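Local coordinates for 1,4-dihydroxy-2-naphthoyl-CoA hydrolase (Synechocystis sp., PDB 4K00), which hydrolyses 1,4-dihydroxy-2-naphthoyl-CoA to 1,4-dihydroxy-2-naphthoate and free CoA on the way to phylloquinone (vitamin K1), at residues A[91-96]-A[111-116]. Sequence-based numbering, arbitrary orientation. Where two conformers were deposited one is given.
Sequences RFCCDY and QTHHVC
In the antiparallel hotdog sheet, the hairpin of strands 91-100 and 106-118 pairs F92 with H114 and C94 with T112, two hydrogen-bonded pairs joined by four N-H to C=O bonds. Between them sits the non-hydrogen-bonded pair C93–H113. On the face carrying F92, C94, T112 and H114, the F92 and H114 rings lie nearly parallel (6°) but slid apart, centroids 4.6 Å from each other. H114 CB stands over the F92 ring toward its rim, 3.4 Å from F92 CZ, while F92 CE1 lies over the H114 ring, toward its rim. T112 OG1, placed between the backbone N and carbonyl carbon (chi1 59°), hydrogen-bonds both Y96 OH (2.7 Å) and H114 NE2 (2.8 Å), forming a buried polar chain of tyrosine, threonine and histidine. This face is the one the long central helix of the hotdog fold packs on: Y37 of helix 26-43 touches C94, Y96 and H114. On the other face, in the conformer given, one of two deposited, C93 SG sits over the centre of the H113 ring, 3.8 Å from its centroid, and R91 NH1 approaches H113 CD2 obliquely at 3.6 Å. An alanine in place of H113 would probably leave R91 NH1, and C93 SG in this conformer, without the ring they touch. Farther along, Q111 NE2 donates to the syn side of D95 OD1 at 2.7 Å, somewhat out of the carboxylate plane, with amide and carboxylate planes turned 77° apart.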
loop_
_atom_site.group_PDB
_atom_site.type_symbol
_atom_site.label_atom_id
_atom_site.label_comp_id
_atom_site.label_asym_id
_atom_site.label_seq_id
_atom_site.Cartn_x
_atom_site.Cartn_y
_atom_site.Cartn_z
ATOM N N ARG A 91 -23.814 7.894 -12.755
ATOM C CA ARG A 91 -22.707 6.953 -12.921
ATOM C C ARG A 91 -21.799 7.366 -14.088
ATOM O O ARG A 91 -22.275 7.749 -15.157
ATOM C CB ARG A 91 -23.242 5.539 -13.176
ATOM C CG ARG A 91 -22.168 4.466 -13.236
ATOM C CD ARG A 91 -22.719 3.049 -13.079
ATOM N NE ARG A 91 -23.700 2.709 -14.098
ATOM C CZ ARG A 91 -23.402 2.083 -15.231
ATOM N NH1 ARG A 91 -22.145 1.736 -15.482
ATOM N NH2 ARG A 91 -24.355 1.810 -16.115
ATOM N N PHE A 92 -20.497 7.263 -13.881
ATOM C CA PHE A 92 -19.557 7.339 -14.983
ATOM C C PHE A 92 -18.580 6.177 -14.990
ATOM O O PHE A 92 -18.390 5.483 -13.971
ATOM C CB PHE A 92 -18.834 8.688 -15.032
ATOM C CG PHE A 92 -17.938 8.975 -13.855
ATOM C CD1 PHE A 92 -16.596 8.604 -13.878
ATOM C CD2 PHE A 92 -18.410 9.667 -12.753
ATOM C CE1 PHE A 92 -15.758 8.883 -12.808
ATOM C CE2 PHE A 92 -17.579 9.944 -11.678
ATOM C CZ PHE A 92 -16.243 9.566 -11.717
ATOM N N CYS A 93 -17.932 5.984 -16.133
ATOM C CA CYS A 93 -17.101 4.808 -16.364
ATOM C C CYS A 93 -15.761 5.201 -16.962
ATOM O O CYS A 93 -15.714 5.823 -18.027
ATOM C CB CYS A 93 -17.802 3.854 -17.324
ATOM S SG CYS A 93 -19.435 3.332 -16.768
ATOM N N CYS A 94 -14.686 4.816 -16.278
ATOM C CA CYS A 94 -13.327 5.040 -16.752
ATOM C C CYS A 94 -12.770 3.775 -17.407
ATOM O O CYS A 94 -12.885 2.679 -16.857
ATOM C CB CYS A 94 -12.432 5.421 -15.578
ATOM S SG CYS A 94 -12.864 6.972 -14.758
ATOM N N ASP A 95 -12.174 3.946 -18.586
ATOM C CA ASP A 95 -11.528 2.860 -19.341
ATOM C C ASP A 95 -10.062 3.161 -19.470
ATOM O O ASP A 95 -9.692 4.269 -19.856
ATOM C CB ASP A 95 -12.092 2.784 -20.754
ATOM C CG ASP A 95 -13.265 1.866 -20.860
ATOM O OD1 ASP A 95 -13.047 0.636 -20.898
ATOM O OD2 ASP A 95 -14.397 2.380 -20.929
ATOM N N TYR A 96 -9.224 2.182 -19.139
ATOM C CA TYR A 96 -7.784 2.416 -19.048
ATOM C C TYR A 96 -7.053 1.423 -19.922
ATOM O O TYR A 96 -7.420 0.252 -19.977
ATOM C CB TYR A 96 -7.278 2.242 -17.614
ATOM C CG TYR A 96 -8.051 2.946 -16.521
ATOM C CD1 TYR A 96 -9.179 2.372 -15.944
ATOM C CD2 TYR A 96 -7.617 4.168 -16.027
ATOM C CE1 TYR A 96 -9.868 3.012 -14.922
ATOM C CE2 TYR A 96 -8.288 4.809 -14.998
ATOM C CZ TYR A 96 -9.410 4.226 -14.444
ATOM O OH TYR A 96 -10.080 4.865 -13.427
ATOM N N GLN A 111 -11.212 -1.184 -16.206
ATOM C CA GLN A 111 -12.366 -0.302 -16.100
ATOM C C GLN A 111 -12.651 -0.040 -14.631
ATOM O O GLN A 111 -12.461 -0.923 -13.795
ATOM C CB GLN A 111 -13.590 -0.936 -16.733
ATOM C CG GLN A 111 -13.534 -1.025 -18.241
ATOM C CD GLN A 111 -14.883 -1.374 -18.854
ATOM O OE1 GLN A 111 -15.776 -1.887 -18.175
ATOM N NE2 GLN A 111 -15.030 -1.107 -20.153
ATOM N N THR A 112 -13.053 1.189 -14.312
ATOM C CA THR A 112 -13.659 1.489 -13.016
ATOM C C THR A 112 -14.972 2.250 -13.227
ATOM O O THR A 112 -15.070 3.069 -14.126
ATOM C CB THR A 112 -12.710 2.304 -12.109
ATOM O OG1 THR A 112 -12.342 3.538 -12.742
ATOM C CG2 THR A 112 -11.439 1.519 -11.783
ATOM N N HIS A 113 -15.985 1.937 -12.425
ATOM C CA HIS A 113 -17.268 2.631 -12.458
ATOM C C HIS A 113 -17.465 3.334 -11.124
ATOM O O HIS A 113 -17.134 2.785 -10.052
ATOM C CB HIS A 113 -18.443 1.665 -12.641
ATOM C CG HIS A 113 -18.395 0.842 -13.891
ATOM N ND1 HIS A 113 -17.375 0.924 -14.816
ATOM C CD2 HIS A 113 -19.253 -0.092 -14.363
ATOM C CE1 HIS A 113 -17.606 0.072 -15.802
ATOM N NE2 HIS A 113 -18.742 -0.550 -15.555
ATOM N N HIS A 114 -18.038 4.522 -11.197
ATOM C CA HIS A 114 -18.141 5.428 -10.066
ATOM C C HIS A 114 -19.550 5.991 -10.047
ATOM O O HIS A 114 -20.118 6.333 -11.100
ATOM C CB HIS A 114 -17.164 6.598 -10.221
ATOM C CG HIS A 114 -15.767 6.190 -10.569
ATOM N ND1 HIS A 114 -14.705 6.379 -9.713
ATOM C CD2 HIS A 114 -15.253 5.628 -11.689
ATOM C CE1 HIS A 114 -13.597 5.947 -10.290
ATOM N NE2 HIS A 114 -13.904 5.474 -11.485
ATOM N N VAL A 115 -20.123 6.112 -8.857
ATOM C CA VAL A 115 -21.450 6.653 -8.748
ATOM C C VAL A 115 -21.488 7.754 -7.709
ATOM O O VAL A 115 -20.714 7.757 -6.748
ATOM C CB VAL A 115 -22.486 5.581 -8.387
ATOM C CG1 VAL A 115 -22.450 4.437 -9.390
ATOM C CG2 VAL A 115 -22.257 5.082 -6.972
ATOM N N CYS A 116 -22.387 8.700 -7.924
ATOM C CA CYS A 116 -22.606 9.750 -6.962
ATOM C C CYS A 116 -23.781 9.376 -6.081
ATOM O O CYS A 116 -24.853 9.052 -6.587
ATOM C CB CYS A 116 -22.880 11.059 -7.683
ATOM S SG CYS A 116 -23.142 12.458 -6.585
#